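Lipase (Streptomyces rimosus, PDB 5MAL) hydrolyses triacylglycerols and other carboxylic esters, with a preference for medium-length acyl chains, and also cleaves long-chain acyl-CoA thioesters. Local coordinates at residues S10-G16 and E212-T218; S26-S30 and F49-S53; V137-P142 and Y226-L230. Where two conformers were deposited one is given. Residue numbers count along the deposited sequence, not the author numbering.

Contact 1: S10-G16 and E212-T218; sequences SYSSGVG and ENSYHPT
The catalytic dyad of this SGNH hydrolase forms where the short helix 10-13, opened by the nucleophile Ser10, meets the loop ahead of helix 219-232 that carries His216. Ser10 holds its hydroxyl in the p rotamer (chi1 47°), and Ser10 OG hydrogen-bonds His216 NE2 at 2.6 Å near the plane of the imidazole. His216 takes chi1 -74° and chi2 80°, so His216 ND1 can donate to Ser214 O at 2.9 Å. A backbone carbonyl thus stands where a triad would place an acid, in keeping with a Ser/His dyad. A type II turn from Asn213 to His216, with Tyr215 at positive phi, sets up this loop.

Both imidazole faces are covered. On one, Tyr11 (chi1 -73°, chi2 74°) makes an offset stack, centroids 4.5 Å apart and planes at 30°; on the opposite one, Val15 in the t rotamer places CG1 4.2 Å from the His216 ring centroid in a CH-pi contact. The Tyr11 ring also packs on proline, Tyr11 CD2 to Pro217 CD 3.5 Å. Gly14 and Gly16 both have positive phi; Gly16 CA lies 4.5 Å from Asn213 CA, the closest CA pair of the two segments, and a CB on Gly16 would clash with Pro217 O. One water bridges the two segments, donating to Val15 O at 2.7 Å and to Pro217 O at 2.8 Å.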
loop_
_atom_site.group_PDB
_atom_site.type_symbol
_atom_site.label_atom_id
_atom_site.label_comp_id
_atom_site.label_asym_id
_atom_site.label_seq_id
_atom_site.Cartn_x
_atom_site.Cartn_y
_atom_site.Cartn_z
ATOM N N SER A 10 3.722 -2.646 -3.731
ATOM C CA SER A 10 4.760 -1.656 -3.919
ATOM C C SER A 10 4.688 -0.565 -2.861
ATOM O O SER A 10 5.665 0.147 -2.637
ATOM C CB SER A 10 4.640 -1.055 -5.308
ATOM O OG SER A 10 3.285 -0.726 -5.547
ATOM N N TYR A 11 3.526 -0.405 -2.232
ATOM C CA TYR A 11 3.419 0.623 -1.186
ATOM C C TYR A 11 4.145 0.161 0.062
ATOM O O TYR A 11 4.488 0.971 0.930
ATOM C CB TYR A 11 1.963 0.963 -0.878
ATOM C CG TYR A 11 1.370 1.768 -1.998
ATOM C CD1 TYR A 11 1.050 1.161 -3.198
ATOM C CD2 TYR A 11 1.192 3.140 -1.887
ATOM C CE1 TYR A 11 0.549 1.879 -4.245
ATOM C CE2 TYR A 11 0.688 3.877 -2.950
ATOM C CZ TYR A 11 0.375 3.229 -4.125
ATOM O OH TYR A 11 -0.143 3.920 -5.196
ATOM N N SER A 12 4.365 -1.145 0.155
ATOM C CA SER A 12 5.091 -1.689 1.290
ATOM C C SER A 12 6.536 -1.911 0.911
ATOM O O SER A 12 7.421 -1.720 1.734
ATOM C CB SER A 12 4.482 -3.001 1.784
ATOM O OG SER A 12 3.231 -2.754 2.391
ATOM N N SER A 13 6.774 -2.351 -0.319
ATOM C CA SER A 13 8.154 -2.569 -0.750
ATOM C C SER A 13 8.862 -1.230 -0.836
ATOM O O SER A 13 10.053 -1.141 -0.566
ATOM C CB SER A 13 8.226 -3.295 -2.100
ATOM O OG SER A 13 8.012 -2.399 -3.185
ATOM N N GLY A 14 8.122 -0.191 -1.202
ATOM C CA GLY A 14 8.676 1.149 -1.228
ATOM C C GLY A 14 9.112 1.626 -2.598
ATOM O O GLY A 14 10.037 2.415 -2.712
ATOM N N VAL A 15 8.461 1.134 -3.641
ATOM C CA VAL A 15 8.644 1.697 -4.972
ATOM C C VAL A 15 8.428 3.194 -4.865
ATOM O O VAL A 15 7.433 3.631 -4.302
ATOM C CB VAL A 15 7.670 1.071 -5.982
ATOM C CG1 VAL A 15 7.725 1.791 -7.334
ATOM C CG2 VAL A 15 7.987 -0.400 -6.126
ATOM N N GLY A 16 9.387 3.978 -5.349
ATOM C CA GLY A 16 9.290 5.424 -5.235
ATOM C C GLY A 16 10.105 6.056 -4.123
ATOM O O GLY A 16 10.321 7.275 -4.128
ATOM N N GLU A 212 7.494 3.529 -12.933
ATOM C CA GLU A 212 6.981 2.719 -11.835
ATOM C C GLU A 212 6.705 3.543 -10.574
ATOM O O GLU A 212 5.915 3.137 -9.720
ATOM C CB GLU A 212 7.972 1.594 -11.523
ATOM C CG GLU A 212 9.373 2.068 -11.139
ATOM C CD GLU A 212 10.371 2.075 -12.302
ATOM O OE1 GLU A 212 9.993 2.422 -13.449
ATOM O OE2 GLU A 212 11.552 1.732 -12.054
ATOM N N ASN A 213 7.336 4.705 -10.461
ATOM C CA ASN A 213 7.220 5.508 -9.244
ATOM C C ASN A 213 5.910 6.263 -9.106
ATOM O O ASN A 213 5.551 6.704 -8.012
ATOM C CB ASN A 213 8.379 6.498 -9.167
ATOM C CG ASN A 213 9.666 5.831 -8.762
ATOM O OD1 ASN A 213 9.707 4.608 -8.584
ATOM N ND2 ASN A 213 10.728 6.617 -8.619
ATOM N N SER A 214 5.199 6.412 -10.218
ATOM C CA SER A 214 4.012 7.237 -10.255
ATOM C C SER A 214 2.994 6.792 -9.206
ATOM O O SER A 214 2.742 5.614 -9.075
ATOM C CB SER A 214 3.394 7.195 -11.657
ATOM O OG SER A 214 4.373 7.431 -12.662
ATOM N N TYR A 215 2.473 7.751 -8.444
ATOM C CA TYR A 215 1.447 7.547 -7.410
ATOM C C TYR A 215 1.932 6.764 -6.200
ATOM O O TYR A 215 1.146 6.406 -5.324
ATOM C CB TYR A 215 0.212 6.867 -7.995
ATOM C CG TYR A 215 -0.469 7.752 -8.994
ATOM C CD1 TYR A 215 -1.192 8.858 -8.574
ATOM C CD2 TYR A 215 -0.353 7.511 -10.356
ATOM C CE1 TYR A 215 -1.805 9.692 -9.478
ATOM C CE2 TYR A 215 -0.962 8.347 -11.279
ATOM C CZ TYR A 215 -1.684 9.439 -10.829
ATOM O OH TYR A 215 -2.313 10.277 -11.723
ATOM N N HIS A 216 3.226 6.507 -6.131
ATOM C CA HIS A 216 3.756 5.844 -4.953
ATOM C C HIS A 216 4.325 6.850 -3.975
ATOM O O HIS A 216 4.633 7.972 -4.355
ATOM C CB HIS A 216 4.812 4.838 -5.361
ATOM C CG HIS A 216 4.225 3.622 -5.982
ATOM N ND1 HIS A 216 3.811 3.584 -7.294
ATOM C CD2 HIS A 216 3.885 2.429 -5.443
ATOM C CE1 HIS A 216 3.283 2.398 -7.550
ATOM N NE2 HIS A 216 3.316 1.682 -6.442
ATOM N N PRO A 217 4.456 6.461 -2.705
ATOM C CA PRO A 217 5.001 7.423 -1.747
ATOM C C PRO A 217 6.430 7.799 -2.079
ATOM O O PRO A 217 7.207 6.966 -2.560
ATOM C CB PRO A 217 4.953 6.666 -0.425
ATOM C CG PRO A 217 3.846 5.686 -0.604
ATOM C CD PRO A 217 3.972 5.241 -2.037
ATOM N N THR A 218 6.755 9.060 -1.851
ATOM C CA THR A 218 8.130 9.506 -1.916
ATOM C C THR A 218 8.867 8.958 -0.703
ATOM O O THR A 218 8.260 8.311 0.153
ATOM C CB THR A 218 8.212 11.021 -1.908
ATOM O OG1 THR A 218 7.729 11.497 -0.641
ATOM C CG2 THR A 218 7.359 11.602 -3.034
HETATM O O HOH W 1 7.247 4.357 -1.687
#

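Contact 2: S26-S30 and F49-S53; sequences SCKRS and FTACS
Two irregular segments, 26-30 leaving a 3-10 turn and 49-53 leaving strand 46-49, pass each other with end-to-end directions 122° apart and come closest at Cys27 and Cys52, whose CA atoms are 4.0 Å apart. The covalent link is there: Cys27 SG and Cys52 SG are bonded at 2.0 Å with chi3 -85°, Cys27 in the m rotamer (chi1 -76°) and Cys52 in t (chi1 -164°).

Two direct hydrogen bonds accompany the disulfide. Ser53 N donates to Cys27 O at 2.9 Å, and Arg29 NH1 donates to Ala51 O at 2.8 Å, near the guanidinium plane. Arg29 reaches that carbonyl through chi1 -74°, chi2 -173°, chi3 -75° and chi4 -93°, a course that lays its aliphatic part on Phe49. Lys28, at phi/psi 55/55, turns the backbone between Cys27 and Arg29.

The apolar part is a CH-pi contact: Arg29 CD sits 3.5 Å from the centroid of the Phe49 ring, over its face, with Phe49 at chi1 -165°. The charged end lies farther off, Arg29 CZ being 5.9 Å from the same centroid, at most a weak cation-pi attraction.

Water fills the margins. One molecule donates to Ser53 O at 3.0 Å and hydrogen-bonds Ser26 OG at 2.6 Å; another donates to Thr50 O at 2.7 Å and accepts a weak bond from Arg29 NH1 at 3.3 Å. The whole is a disulfide-stapled pair of loops at the edge-strand side of the parallel sheet, bordering the active site of a secreted GDSL-family esterase.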
loop_
_atom_site.group_PDB
_atom_site.type_symbol
_atom_site.label_atom_id
_atom_site.label_comp_id
_atom_site.label_asym_id
_atom_site.label_seq_id
_atom_site.Cartn_x
_atom_site.Cartn_y
_atom_site.Cartn_z
ATOM N N SER A 26 12.952 -7.425 -9.009
ATOM C CA SER A 26 11.874 -6.563 -9.448
ATOM C C SER A 26 10.925 -6.199 -8.305
ATOM O O SER A 26 10.022 -5.389 -8.485
ATOM C CB SER A 26 11.095 -7.235 -10.572
ATOM O OG SER A 26 10.407 -8.367 -10.095
ATOM N N CYS A 27 11.125 -6.797 -7.134
ATOM C CA CYS A 27 10.277 -6.482 -5.989
ATOM C C CYS A 27 10.460 -5.038 -5.550
ATOM O O CYS A 27 9.549 -4.451 -4.977
ATOM C CB CYS A 27 10.568 -7.428 -4.824
ATOM S SG CYS A 27 9.866 -9.057 -5.056
ATOM N N LYS A 28 11.639 -4.475 -5.830
ATOM C CA LYS A 28 11.936 -3.088 -5.525
ATOM C C LYS A 28 11.693 -2.802 -4.047
ATOM O O LYS A 28 10.933 -1.916 -3.692
ATOM C CB LYS A 28 11.097 -2.154 -6.404
ATOM C CG LYS A 28 11.635 -1.960 -7.814
ATOM C CD LYS A 28 12.885 -1.107 -7.814
ATOM C CE LYS A 28 13.324 -0.794 -9.240
ATOM N NZ LYS A 28 14.665 -0.149 -9.269
ATOM N N ARG A 29 12.327 -3.584 -3.187
ATOM C CA ARG A 29 12.252 -3.333 -1.757
ATOM C C ARG A 29 13.248 -2.267 -1.335
ATOM O O ARG A 29 14.456 -2.494 -1.290
ATOM C CB ARG A 29 12.478 -4.619 -0.971
ATOM C CG ARG A 29 11.252 -5.534 -1.049
ATOM C CD ARG A 29 11.376 -6.742 -0.132
ATOM N NE ARG A 29 12.291 -7.763 -0.635
ATOM C CZ ARG A 29 11.943 -8.809 -1.383
ATOM N NH1 ARG A 29 10.690 -8.983 -1.757
ATOM N NH2 ARG A 29 12.872 -9.687 -1.766
ATOM N N SER A 30 12.699 -1.108 -1.005
ATOM C CA SER A 30 13.474 0.056 -0.641
ATOM C C SER A 30 13.936 0.023 0.802
ATOM O O SER A 30 13.170 -0.358 1.684
ATOM C CB SER A 30 12.627 1.303 -0.870
ATOM O OG SER A 30 13.205 2.411 -0.217
ATOM N N PHE A 49 11.528 -9.425 4.696
ATOM C CA PHE A 49 10.873 -8.441 3.859
ATOM C C PHE A 49 10.532 -9.087 2.538
ATOM O O PHE A 49 11.417 -9.256 1.696
ATOM C CB PHE A 49 11.820 -7.252 3.683
ATOM C CG PHE A 49 11.182 -5.999 3.145
ATOM C CD1 PHE A 49 9.803 -5.866 3.028
ATOM C CD2 PHE A 49 11.990 -4.907 2.840
ATOM C CE1 PHE A 49 9.233 -4.675 2.550
ATOM C CE2 PHE A 49 11.439 -3.710 2.385
ATOM C CZ PHE A 49 10.057 -3.592 2.242
ATOM N N THR A 50 9.269 -9.460 2.361
ATOM C CA THR A 50 8.872 -10.196 1.167
ATOM C C THR A 50 7.887 -9.410 0.298
ATOM O O THR A 50 7.461 -9.882 -0.752
ATOM C CB THR A 50 8.254 -11.561 1.530
ATOM O OG1 THR A 50 7.130 -11.365 2.393
ATOM C CG2 THR A 50 9.282 -12.426 2.231
ATOM N N ALA A 51 7.525 -8.212 0.737
ATOM C CA ALA A 51 6.686 -7.338 -0.070
ATOM C C ALA A 51 7.298 -7.172 -1.453
ATOM O O ALA A 51 8.517 -7.228 -1.608
ATOM C CB ALA A 51 6.517 -5.970 0.611
ATOM N N CYS A 52 6.466 -6.955 -2.456
ATOM C CA CYS A 52 6.972 -6.993 -3.815
ATOM C C CYS A 52 6.141 -6.132 -4.738
ATOM O O CYS A 52 4.924 -6.231 -4.770
ATOM C CB CYS A 52 7.005 -8.443 -4.316
ATOM S SG CYS A 52 8.025 -8.704 -5.790
ATOM N N SER A 53 6.810 -5.264 -5.477
ATOM C CA SER A 53 6.118 -4.440 -6.450
ATOM C C SER A 53 5.278 -5.314 -7.370
ATOM O O SER A 53 5.740 -6.364 -7.832
ATOM C CB SER A 53 7.119 -3.624 -7.267
ATOM O OG SER A 53 6.436 -2.879 -8.261
HETATM O O HOH W 2 8.027 -7.765 -9.185
HETATM O O HOH W 3 8.857 -11.720 -2.192
#

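Contact 3: V137-P142 and Y226-L230; sequences VVLGYP and YLPVL
Strand 137-139 and helix 226-230 run nearly antiparallel, their N-to-C directions 152° apart and their axes 9.8 Å apart at closest approach; the nearest CA atoms are Val137 CA and Leu230 CA, 7.1 Å apart. Leu139 is the main bump. With chi1 -70° and chi2 89°, it pushes CD2 into a hollow lined by Tyr226, Val229 and Leu230: Leu139 CD2 lies 3.6 Å from Tyr226 CD2, close to the ring plane, 4.1 Å from Val229 CG1 and 4.4 Å from Leu230 CB. One strand step of two residues back, Val137 (t rotamer) meets the t rotamer of Leu230, Val137 CG2 to Leu230 CD1 3.9 Å.

Beyond the strand end, the long side chain of Tyr226 (chi1 -90°, chi2 88°) bridges the gap between helix and loop. Tyr226 OH donates to Gly140 O at 2.7 Å, and Pro142 packs beside the hydroxyl, Pro142 CD to Tyr226 OH 3.5 Å. Tyr141 directs its CA-to-CB bond away from the helix, and its hydroxyl bonds Asp9 instead. Tyr34 of helix 34-40 also packs on Leu139, Leu230 and the Tyr226 ring. Such a layer, the C-terminal helix against an inner strand of a parallel sheet, belongs to the three-layer alpha/beta/alpha fold of SGNH hydrolases.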
loop_
_atom_site.group_PDB
_atom_site.type_symbol
_atom_site.label_atom_id
_atom_site.label_comp_id
_atom_site.label_asym_id
_atom_site.label_seq_id
_atom_site.Cartn_x
_atom_site.Cartn_y
_atom_site.Cartn_z
ATOM N N VAL A 137 -0.512 -5.741 11.392
ATOM C CA VAL A 137 -0.912 -4.391 11.044
ATOM C C VAL A 137 -1.179 -4.322 9.555
ATOM O O VAL A 137 -0.260 -4.470 8.736
ATOM C CB VAL A 137 0.162 -3.356 11.397
ATOM C CG1 VAL A 137 -0.408 -1.943 11.218
ATOM C CG2 VAL A 137 0.674 -3.567 12.807
ATOM N N VAL A 138 -2.432 -4.099 9.200
ATOM C CA VAL A 138 -2.776 -3.849 7.807
ATOM C C VAL A 138 -2.768 -2.348 7.592
ATOM O O VAL A 138 -3.413 -1.607 8.328
ATOM C CB VAL A 138 -4.145 -4.410 7.440
ATOM C CG1 VAL A 138 -4.413 -4.144 5.963
ATOM C CG2 VAL A 138 -4.202 -5.894 7.742
ATOM N N LEU A 139 -2.004 -1.885 6.618
ATOM C CA LEU A 139 -1.954 -0.467 6.360
ATOM C C LEU A 139 -2.750 -0.188 5.101
ATOM O O LEU A 139 -2.751 -0.989 4.164
ATOM C CB LEU A 139 -0.520 0.005 6.224
ATOM C CG LEU A 139 0.276 0.001 7.533
ATOM C CD1 LEU A 139 0.971 -1.328 7.800
ATOM C CD2 LEU A 139 1.291 1.127 7.502
ATOM N N GLY A 140 -3.459 0.927 5.094
ATOM C CA GLY A 140 -4.253 1.289 3.937
ATOM C C GLY A 140 -3.441 2.018 2.875
ATOM O O GLY A 140 -2.203 2.027 2.903
ATOM N N TYR A 141 -4.151 2.609 1.923
ATOM C CA TYR A 141 -3.541 3.430 0.890
ATOM C C TYR A 141 -3.959 4.861 1.133
ATOM O O TYR A 141 -5.001 5.115 1.726
ATOM C CB TYR A 141 -3.973 2.977 -0.506
ATOM C CG TYR A 141 -3.609 1.556 -0.832
ATOM C CD1 TYR A 141 -2.396 1.251 -1.421
ATOM C CD2 TYR A 141 -4.486 0.511 -0.540
ATOM C CE1 TYR A 141 -2.052 -0.064 -1.721
ATOM C CE2 TYR A 141 -4.158 -0.802 -0.834
ATOM C CZ TYR A 141 -2.949 -1.087 -1.430
ATOM O OH TYR A 141 -2.602 -2.382 -1.731
ATOM N N PRO A 142 -3.145 5.820 0.680
ATOM C CA PRO A 142 -3.564 7.202 0.894
ATOM C C PRO A 142 -4.524 7.617 -0.205
ATOM O O PRO A 142 -4.398 7.104 -1.318
ATOM C CB PRO A 142 -2.245 7.981 0.807
ATOM C CG PRO A 142 -1.431 7.192 -0.188
ATOM C CD PRO A 142 -1.812 5.725 0.057
ATOM N N TYR A 226 3.804 6.581 5.892
ATOM C CA TYR A 226 3.581 5.192 6.284
ATOM C C TYR A 226 4.198 4.778 7.604
ATOM O O TYR A 226 3.519 4.189 8.435
ATOM C CB TYR A 226 4.081 4.239 5.197
ATOM C CG TYR A 226 2.996 3.943 4.226
ATOM C CD1 TYR A 226 2.786 4.766 3.125
ATOM C CD2 TYR A 226 2.142 2.853 4.418
ATOM C CE1 TYR A 226 1.762 4.501 2.231
ATOM C CE2 TYR A 226 1.119 2.592 3.547
ATOM C CZ TYR A 226 0.936 3.418 2.453
ATOM O OH TYR A 226 -0.077 3.148 1.583
ATOM N N LEU A 227 5.479 5.065 7.790
ATOM C CA LEU A 227 6.179 4.554 8.969
ATOM C C LEU A 227 5.526 4.998 10.282
ATOM O O LEU A 227 5.377 4.183 11.182
ATOM C CB LEU A 227 7.651 4.969 8.932
ATOM C CG LEU A 227 8.415 4.661 10.223
ATOM C CD1 LEU A 227 8.487 3.167 10.481
ATOM C CD2 LEU A 227 9.812 5.281 10.175
ATOM N N PRO A 228 5.109 6.276 10.391
ATOM C CA PRO A 228 4.501 6.640 11.674
ATOM C C PRO A 228 3.224 5.856 11.952
ATOM O O PRO A 228 2.890 5.571 13.105
ATOM C CB PRO A 228 4.226 8.138 11.511
ATOM C CG PRO A 228 5.292 8.598 10.553
ATOM C CD PRO A 228 5.352 7.466 9.552
ATOM N N VAL A 229 2.524 5.461 10.896
ATOM C CA VAL A 229 1.321 4.663 11.076
ATOM C C VAL A 229 1.659 3.245 11.557
ATOM O O VAL A 229 0.973 2.708 12.416
ATOM C CB VAL A 229 0.507 4.627 9.790
ATOM C CG1 VAL A 229 -0.715 3.770 9.960
ATOM C CG2 VAL A 229 0.093 6.047 9.446
ATOM N N LEU A 230 2.720 2.647 11.025
ATOM C CA LEU A 230 3.150 1.369 11.558
ATOM C C LEU A 230 3.574 1.539 13.012
ATOM O O LEU A 230 3.191 0.744 13.858
ATOM C CB LEU A 230 4.281 0.763 10.734
ATOM C CG LEU A 230 4.795 -0.563 11.293
ATOM C CD1 LEU A 230 3.668 -1.604 11.337
ATOM C CD2 LEU A 230 5.932 -1.035 10.411
#

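Contact 1 holds the catalytic pair, and the other two contacts adjoin it without touching each other, their nearest atoms being about 9 Å apart. Contact 2 (centre 10 Å from that of contact 1) is tied to the nucleophile helix by a probable hydrogen bond of 2.7 Å between Ser13 O and Ser30 N, and the side chain of Ser53 comes within about 4 Å of that of Ser10. Contact 3, its centre 13 Å from that of contact 1, packs against Tyr11 and Pro217: Tyr11 CD1 lies 3.6 Å from Tyr141 CE1, and Pro217 CG 3.7 Å from Tyr226 CE1. Helix 219-232 follows the His216 loop directly, so contact 3 docks this loop's continuation on the central sheet.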